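Local coordinates for insecticidal crystal protein Cry35Ab1 (Bacillus thuringiensis, PDB 4JP0), which acts with Cry34Ab1 as one component of a binary insecticidal toxin against western corn rootworm, probably targeting the larval midgut epithelium, at residues A[98-112]-A[123-137]. Sequence-based numbering, arbitrary orientation.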
loop_
_atom_site.group_PDB
_atom_site.type_symbol
_atom_site.label_atom_id
_atom_site.label_comp_id
_atom_site.label_asym_id
_atom_site.label_seq_id
_atom_site.Cartn_x
_atom_site.Cartn_y
_atom_site.Cartn_z
ATOM N N SER A 98 25.860 1.352 -24.656
ATOM C CA SER A 98 25.192 2.639 -24.735
ATOM C C SER A 98 23.683 2.529 -24.978
ATOM O O SER A 98 22.984 3.535 -25.103
ATOM C CB SER A 98 25.856 3.477 -25.838
ATOM O OG SER A 98 26.107 2.663 -26.986
ATOM N N SER A 99 23.149 1.330 -25.039
ATOM C CA SER A 99 21.722 1.162 -25.264
ATOM C C SER A 99 21.118 0.233 -24.210
ATOM O O SER A 99 21.661 0.051 -23.174
ATOM C CB SER A 99 21.495 0.636 -26.658
ATOM O OG SER A 99 21.926 1.537 -27.625
ATOM N N TYR A 100 20.002 -0.353 -24.514
ATOM C CA TYR A 100 19.355 -1.263 -23.581
ATOM C C TYR A 100 18.734 -2.447 -24.274
ATOM O O TYR A 100 18.273 -2.343 -25.395
ATOM C CB TYR A 100 18.188 -0.566 -22.875
ATOM C CG TYR A 100 18.549 0.565 -21.948
ATOM C CD1 TYR A 100 18.481 1.889 -22.371
ATOM C CD2 TYR A 100 18.925 0.320 -20.642
ATOM C CE1 TYR A 100 18.780 2.933 -21.520
ATOM C CE2 TYR A 100 19.221 1.371 -19.779
ATOM C CZ TYR A 100 19.154 2.672 -20.222
ATOM O OH TYR A 100 19.469 3.713 -19.355
ATOM N N VAL A 101 18.699 -3.570 -23.570
ATOM C CA VAL A 101 17.969 -4.744 -24.028
ATOM C C VAL A 101 16.685 -4.749 -23.222
ATOM O O VAL A 101 16.720 -4.522 -21.980
ATOM C CB VAL A 101 18.762 -6.045 -23.743
ATOM C CG1 VAL A 101 17.888 -7.316 -23.990
ATOM C CG2 VAL A 101 20.043 -6.064 -24.596
ATOM N N ILE A 102 15.551 -4.946 -23.900
ATOM C CA ILE A 102 14.261 -4.937 -23.219
ATOM C C ILE A 102 13.767 -6.359 -23.237
ATOM O O ILE A 102 13.516 -6.935 -24.286
ATOM C CB ILE A 102 13.265 -3.936 -23.882
ATOM C CG1 ILE A 102 13.810 -2.512 -23.734
ATOM C CG2 ILE A 102 11.909 -4.037 -23.201
ATOM C CD1 ILE A 102 13.121 -1.425 -24.620
ATOM N N GLN A 103 13.657 -6.939 -22.053
ATOM C CA GLN A 103 13.356 -8.360 -21.967
ATOM C C GLN A 103 12.003 -8.626 -21.291
ATOM O O GLN A 103 11.698 -8.091 -20.212
ATOM C CB GLN A 103 14.460 -9.026 -21.172
ATOM C CG GLN A 103 14.271 -10.551 -20.945
ATOM C CD GLN A 103 15.477 -11.159 -20.268
ATOM O OE1 GLN A 103 16.594 -11.066 -20.774
ATOM N NE2 GLN A 103 15.258 -11.776 -19.108
ATOM N N SER A 104 11.201 -9.456 -21.937
ATOM C CA SER A 104 9.922 -9.871 -21.363
ATOM C C SER A 104 10.134 -10.843 -20.181
ATOM O O SER A 104 11.175 -11.512 -20.061
ATOM C CB SER A 104 9.068 -10.559 -22.445
ATOM O OG SER A 104 7.941 -11.222 -21.860
ATOM N N ASP A 105 9.143 -10.901 -19.307
ATOM C CA ASP A 105 9.110 -11.906 -18.256
ATOM C C ASP A 105 9.300 -13.318 -18.805
ATOM O O ASP A 105 9.814 -14.188 -18.100
ATOM C CB ASP A 105 7.756 -11.901 -17.537
ATOM C CG ASP A 105 7.782 -12.766 -16.311
ATOM O OD1 ASP A 105 7.192 -13.881 -16.307
ATOM O OD2 ASP A 105 8.455 -12.417 -15.321
ATOM N N ASN A 106 8.899 -13.553 -20.047
ATOM C CA ASN A 106 9.058 -14.866 -20.645
ATOM C C ASN A 106 10.492 -15.167 -21.120
ATOM O O ASN A 106 10.757 -16.231 -21.674
ATOM C CB ASN A 106 8.029 -15.098 -21.757
ATOM C CG ASN A 106 8.348 -14.365 -23.022
ATOM O OD1 ASN A 106 9.381 -13.695 -23.140
ATOM N ND2 ASN A 106 7.453 -14.477 -23.996
ATOM N N GLY A 107 11.394 -14.214 -20.909
ATOM C CA GLY A 107 12.785 -14.391 -21.240
ATOM C C GLY A 107 13.223 -13.940 -22.633
ATOM O O GLY A 107 14.443 -13.831 -22.905
ATOM N N LYS A 108 12.268 -13.717 -23.528
ATOM C CA LYS A 108 12.602 -13.230 -24.877
ATOM C C LYS A 108 12.831 -11.725 -24.841
ATOM O O LYS A 108 12.444 -11.072 -23.873
ATOM C CB LYS A 108 11.493 -13.572 -25.873
ATOM C CG LYS A 108 11.267 -15.103 -25.939
ATOM C CD LYS A 108 10.315 -15.544 -27.052
ATOM C CE LYS A 108 9.611 -16.856 -26.698
ATOM N NZ LYS A 108 8.813 -17.395 -27.839
ATOM N N VAL A 109 13.410 -11.175 -25.909
ATOM C CA VAL A 109 13.766 -9.766 -25.892
ATOM C C VAL A 109 13.180 -9.062 -27.094
ATOM O O VAL A 109 12.966 -9.670 -28.146
ATOM C CB VAL A 109 15.316 -9.553 -25.822
ATOM C CG1 VAL A 109 15.961 -10.236 -24.576
ATOM C CG2 VAL A 109 16.022 -10.062 -27.135
ATOM N N LEU A 110 12.931 -7.766 -26.927
ATOM C CA LEU A 110 12.357 -6.926 -27.978
ATOM C C LEU A 110 13.318 -6.882 -29.167
ATOM O O LEU A 110 14.506 -6.545 -29.012
ATOM C CB LEU A 110 12.217 -5.510 -27.431
ATOM C CG LEU A 110 11.124 -4.637 -27.985
ATOM C CD1 LEU A 110 9.785 -5.312 -27.594
ATOM C CD2 LEU A 110 11.235 -3.172 -27.442
ATOM N N THR A 111 12.797 -7.195 -30.350
ATOM C CA THR A 111 13.595 -7.281 -31.567
ATOM C C THR A 111 12.914 -6.604 -32.777
ATOM O O THR A 111 11.756 -6.908 -33.107
ATOM C CB THR A 111 13.767 -8.755 -31.864
ATOM O OG1 THR A 111 14.360 -9.393 -30.712
ATOM C CG2 THR A 111 14.760 -8.982 -32.964
ATOM N N ALA A 112 13.613 -5.697 -33.453
ATOM C CA ALA A 112 13.071 -5.087 -34.657
ATOM C C ALA A 112 13.233 -6.016 -35.839
ATOM O O ALA A 112 14.313 -6.581 -36.054
ATOM C CB ALA A 112 13.771 -3.745 -34.958
ATOM N N LEU A 123 9.075 -10.332 -30.062
ATOM C CA LEU A 123 9.927 -10.842 -29.019
ATOM C C LEU A 123 10.593 -12.045 -29.641
ATOM O O LEU A 123 9.920 -12.842 -30.325
ATOM C CB LEU A 123 9.109 -11.329 -27.824
ATOM C CG LEU A 123 8.529 -10.183 -26.976
ATOM C CD1 LEU A 123 7.697 -10.822 -25.907
ATOM C CD2 LEU A 123 9.686 -9.424 -26.334
ATOM N N THR A 124 11.908 -12.155 -29.466
ATOM C CA THR A 124 12.586 -13.388 -29.845
ATOM C C THR A 124 13.792 -13.649 -28.948
ATOM O O THR A 124 14.074 -12.885 -28.021
ATOM C CB THR A 124 12.933 -13.431 -31.320
ATOM O OG1 THR A 124 13.278 -14.785 -31.659
ATOM C CG2 THR A 124 14.183 -12.622 -31.579
ATOM N N ASP A 125 14.464 -14.769 -29.166
ATOM C CA ASP A 125 15.552 -15.134 -28.281
ATOM C C ASP A 125 16.729 -14.181 -28.423
ATOM O O ASP A 125 17.052 -13.748 -29.528
ATOM C CB ASP A 125 15.948 -16.555 -28.588
ATOM C CG ASP A 125 14.733 -17.422 -28.775
ATOM O OD1 ASP A 125 14.096 -17.783 -27.757
ATOM O OD2 ASP A 125 14.311 -17.756 -29.902
ATOM N N GLU A 126 17.370 -13.853 -27.302
ATOM C CA GLU A 126 18.489 -12.926 -27.343
ATOM C C GLU A 126 19.706 -13.539 -28.048
ATOM O O GLU A 126 20.075 -14.723 -27.810
ATOM C CB GLU A 126 18.869 -12.476 -25.932
ATOM C CG GLU A 126 19.926 -11.374 -25.992
ATOM C CD GLU A 126 20.236 -10.720 -24.661
ATOM O OE1 GLU A 126 19.603 -11.043 -23.634
ATOM O OE2 GLU A 126 21.138 -9.863 -24.651
ATOM N N SER A 127 20.310 -12.775 -28.948
ATOM C CA SER A 127 21.489 -13.273 -29.623
ATOM C C SER A 127 22.736 -12.496 -29.150
ATOM O O SER A 127 22.618 -11.479 -28.479
ATOM C CB SER A 127 21.342 -13.271 -31.143
ATOM O OG SER A 127 21.149 -11.965 -31.598
ATOM N N SER A 128 23.912 -12.967 -29.522
ATOM C CA SER A 128 25.139 -12.431 -28.996
ATOM C C SER A 128 25.324 -10.977 -29.234
ATOM O O SER A 128 25.510 -10.258 -28.305
ATOM C CB SER A 128 26.342 -13.182 -29.530
ATOM O OG SER A 128 26.248 -14.497 -29.138
ATOM N N ASN A 129 25.217 -10.659 -30.559
ATOM C CA ASN A 129 25.117 -9.224 -30.640
ATOM C C ASN A 129 24.379 -8.606 -31.792
ATOM O O ASN A 129 24.912 -8.371 -32.856
ATOM C CB ASN A 129 26.361 -8.470 -30.342
ATOM C CG ASN A 129 26.104 -6.998 -30.315
ATOM O OD1 ASN A 129 25.118 -6.524 -30.860
ATOM N ND2 ASN A 129 26.954 -6.266 -29.623
ATOM N N ASN A 130 23.157 -8.360 -31.646
ATOM C CA ASN A 130 22.198 -8.088 -32.638
ATOM C C ASN A 130 21.802 -6.674 -32.355
ATOM O O ASN A 130 21.230 -6.417 -31.372
ATOM C CB ASN A 130 21.040 -9.040 -32.489
ATOM C CG ASN A 130 20.020 -8.866 -33.530
ATOM O OD1 ASN A 130 19.984 -7.892 -34.212
ATOM N ND2 ASN A 130 19.166 -9.829 -33.647
ATOM N N PRO A 131 22.237 -5.772 -33.222
ATOM C CA PRO A 131 21.909 -4.353 -33.058
ATOM C C PRO A 131 20.396 -4.148 -33.100
ATOM O O PRO A 131 19.928 -3.132 -32.570
ATOM C CB PRO A 131 22.612 -3.699 -34.260
ATOM C CG PRO A 131 22.733 -4.814 -35.241
ATOM C CD PRO A 131 23.089 -6.026 -34.400
ATOM N N ASN A 132 19.652 -5.075 -33.725
ATOM C CA ASN A 132 18.193 -4.991 -33.768
ATOM C C ASN A 132 17.502 -5.319 -32.426
ATOM O O ASN A 132 16.295 -5.112 -32.264
ATOM C CB ASN A 132 17.646 -5.861 -34.897
ATOM C CG ASN A 132 17.901 -5.222 -36.283
ATOM O OD1 ASN A 132 17.219 -4.266 -36.663
ATOM N ND2 ASN A 132 18.905 -5.710 -36.997
ATOM N N GLN A 133 18.285 -5.753 -31.459
ATOM C CA GLN A 133 17.787 -6.032 -30.130
ATOM C C GLN A 133 18.271 -4.957 -29.142
ATOM O O GLN A 133 18.129 -5.102 -27.938
ATOM C CB GLN A 133 18.259 -7.440 -29.711
ATOM C CG GLN A 133 17.539 -8.529 -30.555
ATOM C CD GLN A 133 17.922 -9.932 -30.142
ATOM O OE1 GLN A 133 18.976 -10.127 -29.560
ATOM N NE2 GLN A 133 17.037 -10.902 -30.389
ATOM N N GLN A 134 18.791 -3.841 -29.662
ATOM C CA GLN A 134 19.245 -2.771 -28.779
ATOM C C GLN A 134 18.320 -1.541 -28.937
ATOM O O GLN A 134 17.941 -1.182 -30.051
ATOM C CB GLN A 134 20.685 -2.354 -29.067
ATOM C CG GLN A 134 21.694 -3.497 -29.311
ATOM C CD GLN A 134 21.756 -4.453 -28.156
ATOM O OE1 GLN A 134 21.913 -4.024 -27.015
ATOM N NE2 GLN A 134 21.657 -5.764 -28.442
ATOM N N TRP A 135 18.034 -0.873 -27.824
ATOM C CA TRP A 135 17.026 0.183 -27.766
ATOM C C TRP A 135 17.513 1.372 -26.958
ATOM O O TRP A 135 18.236 1.216 -25.971
ATOM C CB TRP A 135 15.740 -0.375 -27.103
ATOM C CG TRP A 135 15.202 -1.562 -27.852
ATOM C CD1 TRP A 135 15.571 -2.845 -27.709
ATOM C CD2 TRP A 135 14.322 -1.519 -28.978
ATOM N NE1 TRP A 135 14.944 -3.642 -28.640
ATOM C CE2 TRP A 135 14.164 -2.850 -29.438
ATOM C CE3 TRP A 135 13.589 -0.500 -29.596
ATOM C CZ2 TRP A 135 13.329 -3.188 -30.507
ATOM C CZ3 TRP A 135 12.738 -0.829 -30.658
ATOM C CH2 TRP A 135 12.618 -2.174 -31.108
ATOM N N ASN A 136 17.067 2.559 -27.373
ATOM C CA ASN A 136 17.407 3.787 -26.706
ATOM C C ASN A 136 16.180 4.381 -26.080
ATOM O O ASN A 136 15.120 4.327 -26.673
ATOM C CB ASN A 136 17.955 4.763 -27.733
ATOM C CG ASN A 136 19.276 4.275 -28.324
ATOM O OD1 ASN A 136 20.183 3.843 -27.588
ATOM N ND2 ASN A 136 19.374 4.298 -29.638
ATOM N N LEU A 137 16.358 4.970 -24.887
ATOM C CA LEU A 137 15.269 5.642 -24.187
ATOM C C LEU A 137 15.561 7.120 -24.139
ATOM O O LEU A 137 16.642 7.545 -23.641
ATOM C CB LEU A 137 15.054 5.054 -22.785
ATOM C CG LEU A 137 14.029 3.893 -22.753
ATOM C CD1 LEU A 137 14.527 2.658 -23.439
ATOM C CD2 LEU A 137 13.642 3.562 -21.297
HETATM O O HOH W 1 15.922 -6.017 -26.532
HETATM O O HOH W 2 17.684 -12.995 -22.724
HETATM O O HOH W 3 16.239 -14.770 -24.807
#
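W135 bridges to Y100 and packs its indole on L110, joining antiparallel strand pairing to side-chain packing among the last strands of the ricin B-type beta-trefoil domain. Strand 109-112 forms a hairpin with strand 121-124, and V109 and T124 exchange two backbone bonds. E126 and Q133 return to V109 and T111. The Q-x-W sequence typical of ricin-type trefoil repeats, Q133-Q134-W135, runs from the loop into the next strand. Y100 and W135 make a single antiparallel bridge with two backbone bonds. The indole is held at its edge and on one face. W135 NE1 donates to L110 O at 3.0 Å; this oxygen lies in the ring plane, but NE1 sits above the carbonyl plane. L110 CD2 lies over the six-membered ring of W135, 3.7 Å from its centroid, a CH-pi contact. Q133 is gripped at both amide atoms. Q133 NE2 donates to T111 OG1 (3.1 Å) and to D125 O (3.0 Å), while OE1 accepts from S127 N on an in-plane lone pair. A water accepts from I102 N. E126 turns its carboxylate to K94, with its stem against V109. The buried amide of Q133 is thus fixed in rotation, tying the loop to the hairpin beside an apolar W135-L110 core.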